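Local coordinates for protein dihydroneopterin triphosphate diphosphatase (Escherichia coli O157:H7, PDB 5U7F) that probably hydrolyses dihydroneopterin triphosphate to the monophosphate and pyrophosphate in folate biosynthesis, as a metal-dependent Nudix enzyme that can also act on nucleoside triphosphates such as dATP, at residues Met26-Arg29 and Phe35-Ser38; Arg111-Val114 and Ala120-Trp123. One frame throughout, in Å; residues are numbered along the deposited sequence.

Interaction 1 (Met26-Arg29 and Phe35-Ser38)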
loop_
_atom_site.group_PDB
_atom_site.type_symbol
_atom_site.label_atom_id
_atom_site.label_comp_id
_atom_site.label_asym_id
_atom_site.label_seq_id
_atom_site.Cartn_x
_atom_site.Cartn_y
_atom_site.Cartn_z
ATOM N N MET A 26 -0.314 -2.325 8.960
ATOM C CA MET A 26 -1.304 -1.331 8.552
ATOM C C MET A 26 -0.925 0.027 9.097
ATOM O O MET A 26 -0.464 0.152 10.254
ATOM C CB MET A 26 -2.672 -1.761 9.024
ATOM C CG MET A 26 -3.112 -3.078 8.430
ATOM S SD MET A 26 -3.294 -3.036 6.616
ATOM C CE MET A 26 -4.641 -1.885 6.515
ATOM N N LEU A 27 -1.140 1.043 8.263
ATOM C CA LEU A 27 -0.626 2.373 8.499
ATOM C C LEU A 27 -1.787 3.359 8.484
ATOM O O LEU A 27 -2.636 3.293 7.624
ATOM C CB LEU A 27 0.411 2.737 7.440
ATOM C CG LEU A 27 1.571 1.773 7.214
ATOM C CD1 LEU A 27 2.285 2.068 5.927
ATOM C CD2 LEU A 27 2.524 1.912 8.353
ATOM N N GLN A 28 -1.794 4.255 9.457
ATOM C CA GLN A 28 -2.870 5.240 9.666
ATOM C C GLN A 28 -2.648 6.502 8.839
ATOM O O GLN A 28 -1.656 7.185 9.024
ATOM C CB GLN A 28 -2.944 5.603 11.144
ATOM C CG GLN A 28 -4.124 6.501 11.455
ATOM C CD GLN A 28 -4.201 6.820 12.932
ATOM O OE1 GLN A 28 -3.182 6.881 13.614
ATOM N NE2 GLN A 28 -5.409 7.044 13.422
ATOM N N ARG A 29 -3.550 6.834 7.914
ATOM C CA ARG A 29 -3.297 7.994 7.059
ATOM C C ARG A 29 -3.383 9.332 7.795
ATOM O O ARG A 29 -4.075 9.456 8.813
ATOM C CB ARG A 29 -4.266 8.038 5.878
ATOM C CG ARG A 29 -4.005 6.966 4.866
ATOM C CD ARG A 29 -4.829 7.229 3.595
ATOM N NE ARG A 29 -4.425 8.472 2.940
ATOM C CZ ARG A 29 -3.325 8.601 2.196
ATOM N NH1 ARG A 29 -2.513 7.563 2.009
ATOM N NH2 ARG A 29 -3.027 9.770 1.634
ATOM N N PHE A 35 -8.528 6.091 8.096
ATOM C CA PHE A 35 -8.143 5.255 6.932
ATOM C C PHE A 35 -6.815 4.573 7.224
ATOM O O PHE A 35 -5.775 5.203 7.101
ATOM C CB PHE A 35 -8.054 6.139 5.689
ATOM C CG PHE A 35 -7.996 5.399 4.388
ATOM C CD1 PHE A 35 -7.689 4.046 4.314
ATOM C CD2 PHE A 35 -8.253 6.088 3.215
ATOM C CE1 PHE A 35 -7.652 3.411 3.059
ATOM C CE2 PHE A 35 -8.207 5.468 2.015
ATOM C CZ PHE A 35 -7.901 4.128 1.933
ATOM N N TRP A 36 -6.868 3.313 7.637
ATOM C CA TRP A 36 -5.680 2.462 7.703
ATOM C C TRP A 36 -5.472 1.662 6.407
ATOM O O TRP A 36 -6.428 1.177 5.801
ATOM C CB TRP A 36 -5.768 1.503 8.853
ATOM C CG TRP A 36 -5.855 2.196 10.169
ATOM C CD1 TRP A 36 -6.902 2.937 10.639
ATOM C CD2 TRP A 36 -4.852 2.211 11.195
ATOM N NE1 TRP A 36 -6.612 3.412 11.913
ATOM C CE2 TRP A 36 -5.363 2.976 12.272
ATOM C CE3 TRP A 36 -3.572 1.662 11.306
ATOM C CZ2 TRP A 36 -4.634 3.208 13.442
ATOM C CZ3 TRP A 36 -2.853 1.880 12.489
ATOM C CH2 TRP A 36 -3.391 2.652 13.532
ATOM N N GLN A 37 -4.219 1.506 6.026
ATOM C CA GLN A 37 -3.877 0.912 4.720
ATOM C C GLN A 37 -2.508 0.296 4.714
ATOM O O GLN A 37 -1.668 0.610 5.574
ATOM C CB GLN A 37 -3.929 1.982 3.644
ATOM C CG GLN A 37 -3.065 3.168 3.955
ATOM C CD GLN A 37 -2.747 4.054 2.774
ATOM O OE1 GLN A 37 -1.936 4.993 2.885
ATOM N NE2 GLN A 37 -3.414 3.811 1.648
ATOM N N SER A 38 -2.259 -0.573 3.738
ATOM C CA SER A 38 -0.909 -0.956 3.372
ATOM C C SER A 38 -0.245 0.226 2.616
ATOM O O SER A 38 -0.828 1.327 2.512
ATOM C CB SER A 38 -0.933 -2.246 2.512
ATOM O OG SER A 38 -1.854 -3.198 3.041
#
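Leu27 and Gln37 form an antiparallel hydrogen-bonded pair, Leu27 N to Gln37 O 2.8 Å and Gln37 N to Leu27 O 2.9 Å, while Gln28 and Trp36 make the adjoining non-hydrogen-bonded pair. The two pairs lie close to the turn of the beta hairpin formed by strands 23-29 and 36-42 in the mixed sheet of the Nudix fold. A third backbone bond, Arg29 N to Phe35 O at 2.9 Å, continues the pairing toward the turn. On one face of the sheet Gln28 lies across the indole of Trp36: its CB sits 3.6 Å from the centroid of the six-membered ring, only 6° off the normal, a CH-pi contact. With CG anti to the backbone N (chi1 -174°) and the chain extended beyond it, the amide is carried out past the CZ2 corner of the ring, CD 3.7 Å from Trp36 CZ2 and its plane 23° from that of the ring, and NE2 bonds to Pro33 O in the turn. Met26 O approaches the edge of this indole. The methionine chain itself, bent at both chi2 and chi3, folds back to place CE 3.4 Å from Gln37 CA. On the face that carries Leu27 and Gln37, the guanidinium of Arg29, a probable substrate-binding residue, meets the Gln37 amide: Arg29 NH1 reaches Gln37 OE1 at 2.8 Å. Arg29 CD lies over the Phe35 ring in a second CH-pi contact, and a salt bridge from NE to Asp31 gives the charged group another hold. The buried Gln37 OE1 also accepts from His118 NE2, so two donors grip this oxygen. OE1 lies near the guanidinium plane, whereas the amide stands almost perpendicular to that plane and NH1 lies above the Gln37 carbonyl plane.

Interaction 2 (Arg111-Val114 and Ala120-Trp123)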
loop_
_atom_site.group_PDB
_atom_site.type_symbol
_atom_site.label_atom_id
_atom_site.label_comp_id
_atom_site.label_asym_id
_atom_site.label_seq_id
_atom_site.Cartn_x
_atom_site.Cartn_y
_atom_site.Cartn_z
ATOM N N ARG A 111 8.523 -6.279 12.583
ATOM C CA ARG A 111 9.587 -5.402 13.059
ATOM C C ARG A 111 9.054 -4.038 13.415
ATOM O O ARG A 111 7.901 -3.696 13.163
ATOM C CB ARG A 111 10.693 -5.241 12.014
ATOM C CG ARG A 111 10.239 -4.537 10.750
ATOM C CD ARG A 111 11.376 -4.093 9.859
ATOM N NE ARG A 111 11.914 -5.202 9.078
ATOM C CZ ARG A 111 12.851 -5.074 8.147
ATOM N NH1 ARG A 111 13.353 -3.878 7.863
ATOM N NH2 ARG A 111 13.280 -6.151 7.491
ATOM N N GLN A 112 9.954 -3.240 13.947
ATOM C CA GLN A 112 9.643 -1.913 14.409
ATOM C C GLN A 112 9.755 -1.001 13.197
ATOM O O GLN A 112 10.767 -1.031 12.510
ATOM C CB GLN A 112 10.607 -1.533 15.539
ATOM C CG GLN A 112 10.743 -2.635 16.651
ATOM C CD GLN A 112 11.607 -3.878 16.267
ATOM O OE1 GLN A 112 12.413 -3.846 15.322
ATOM N NE2 GLN A 112 11.419 -4.978 17.011
ATOM N N ILE A 113 8.700 -0.233 12.904
ATOM C CA ILE A 113 8.622 0.577 11.697
ATOM C C ILE A 113 8.757 2.080 11.963
ATOM O O ILE A 113 8.043 2.639 12.790
ATOM C CB ILE A 113 7.254 0.336 10.955
ATOM C CG1 ILE A 113 7.072 -1.138 10.578
ATOM C CG2 ILE A 113 7.125 1.214 9.701
ATOM C CD1 ILE A 113 8.103 -1.654 9.621
ATOM N N VAL A 114 9.665 2.712 11.230
ATOM C CA VAL A 114 9.755 4.157 11.162
ATOM C C VAL A 114 9.034 4.665 9.932
ATOM O O VAL A 114 9.412 4.331 8.811
ATOM C CB VAL A 114 11.210 4.609 11.128
ATOM C CG1 VAL A 114 11.299 6.112 10.970
ATOM C CG2 VAL A 114 11.903 4.157 12.399
ATOM N N ALA A 120 0.728 6.519 12.527
ATOM C CA ALA A 120 0.855 5.343 13.408
ATOM C C ALA A 120 0.920 4.095 12.547
ATOM O O ALA A 120 0.528 4.159 11.376
ATOM C CB ALA A 120 -0.307 5.217 14.322
ATOM N N TYR A 121 1.379 2.983 13.126
ATOM C CA TYR A 121 1.350 1.679 12.450
ATOM C C TYR A 121 0.899 0.590 13.435
ATOM O O TYR A 121 1.053 0.713 14.671
ATOM C CB TYR A 121 2.716 1.341 11.843
ATOM C CG TYR A 121 3.765 0.921 12.844
ATOM C CD1 TYR A 121 4.595 1.857 13.452
ATOM C CD2 TYR A 121 3.943 -0.414 13.162
ATOM C CE1 TYR A 121 5.572 1.473 14.369
ATOM C CE2 TYR A 121 4.918 -0.816 14.079
ATOM C CZ TYR A 121 5.729 0.134 14.677
ATOM O OH TYR A 121 6.688 -0.271 15.590
ATOM N N LYS A 122 0.295 -0.459 12.891
ATOM C CA LYS A 122 -0.106 -1.632 13.674
ATOM C C LYS A 122 0.121 -2.924 12.874
ATOM O O LYS A 122 -0.111 -2.953 11.657
ATOM C CB LYS A 122 -1.576 -1.537 14.075
ATOM C CG LYS A 122 -1.845 -0.656 15.270
ATOM C CD LYS A 122 -1.261 -1.268 16.549
ATOM C CE LYS A 122 -1.543 -0.403 17.777
ATOM N NZ LYS A 122 -0.681 -0.801 18.921
ATOM N N TRP A 123 0.573 -3.985 13.548
ATOM C CA TRP A 123 0.592 -5.326 12.957
ATOM C C TRP A 123 -0.688 -6.031 13.362
ATOM O O TRP A 123 -1.010 -6.127 14.540
ATOM C CB TRP A 123 1.816 -6.148 13.433
ATOM C CG TRP A 123 3.125 -5.653 12.899
ATOM C CD1 TRP A 123 3.989 -4.777 13.504
ATOM C CD2 TRP A 123 3.690 -5.969 11.647
ATOM N NE1 TRP A 123 5.066 -4.541 12.695
ATOM C CE2 TRP A 123 4.907 -5.256 11.538
ATOM C CE3 TRP A 123 3.303 -6.804 10.602
ATOM C CZ2 TRP A 123 5.735 -5.370 10.430
ATOM C CZ3 TRP A 123 4.103 -6.909 9.533
ATOM C CH2 TRP A 123 5.311 -6.200 9.433
#
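Ile113 lays its CB over the centre of the Tyr121 ring, 3.8 Å from the centroid and 3° off the normal, in a CH-pi contact. The two side chains cross at a slant, and CG1, anti to the carbonyl carbon, extends past the CD2-CE2 side of the ring toward the indole of Trp123, where it comes within 4.4 Å of CZ2. At the far end of the phenol, Ile113 N gives a weak hydrogen bond to Tyr121 OH, 3.4 Å long; Gln112 CA packs beside the same oxygen. Residues 111-114, part of the irregular loop between strands 97-107 and 118-125 of the Nudix fold, are thus laid against the last of these, an outermost strand of the sheet. Trp123 meets the loop with its pyrrole N-H: NE1 donates to Arg111 O at 3.0 Å, with an N-H...O angle of 149°. The donor lies in the carbonyl plane, while the oxygen sits 18° out of the indole plane, near the ring edge. The CB of Arg111 points away from the strand, and its NH1 forms a salt bridge with Glu68.

Strand 23-29 of interaction 1 is flanked by strand 36-42 and by strand 118-125 of interaction 2, so the two contacts, centres about 11 Å apart, meet through one sheet. Met26 N lies 2.8 Å from Lys122 O and Gln28 N 3.0 Å from Ala120 O, both probable hydrogen bonds, and Leu27 CD2 packs on Tyr121 CB at 3.5 Å. Interaction 1 borders the active site: the Arg29 side chain is about 4 Å from a bound cobalt ion and about 5 Å from a sulfate. Interaction 2 is more peripheral, the side chain of Ile113 being about 12 Å from a cobalt ion and about 8 Å from that of the metal ligand Glu60.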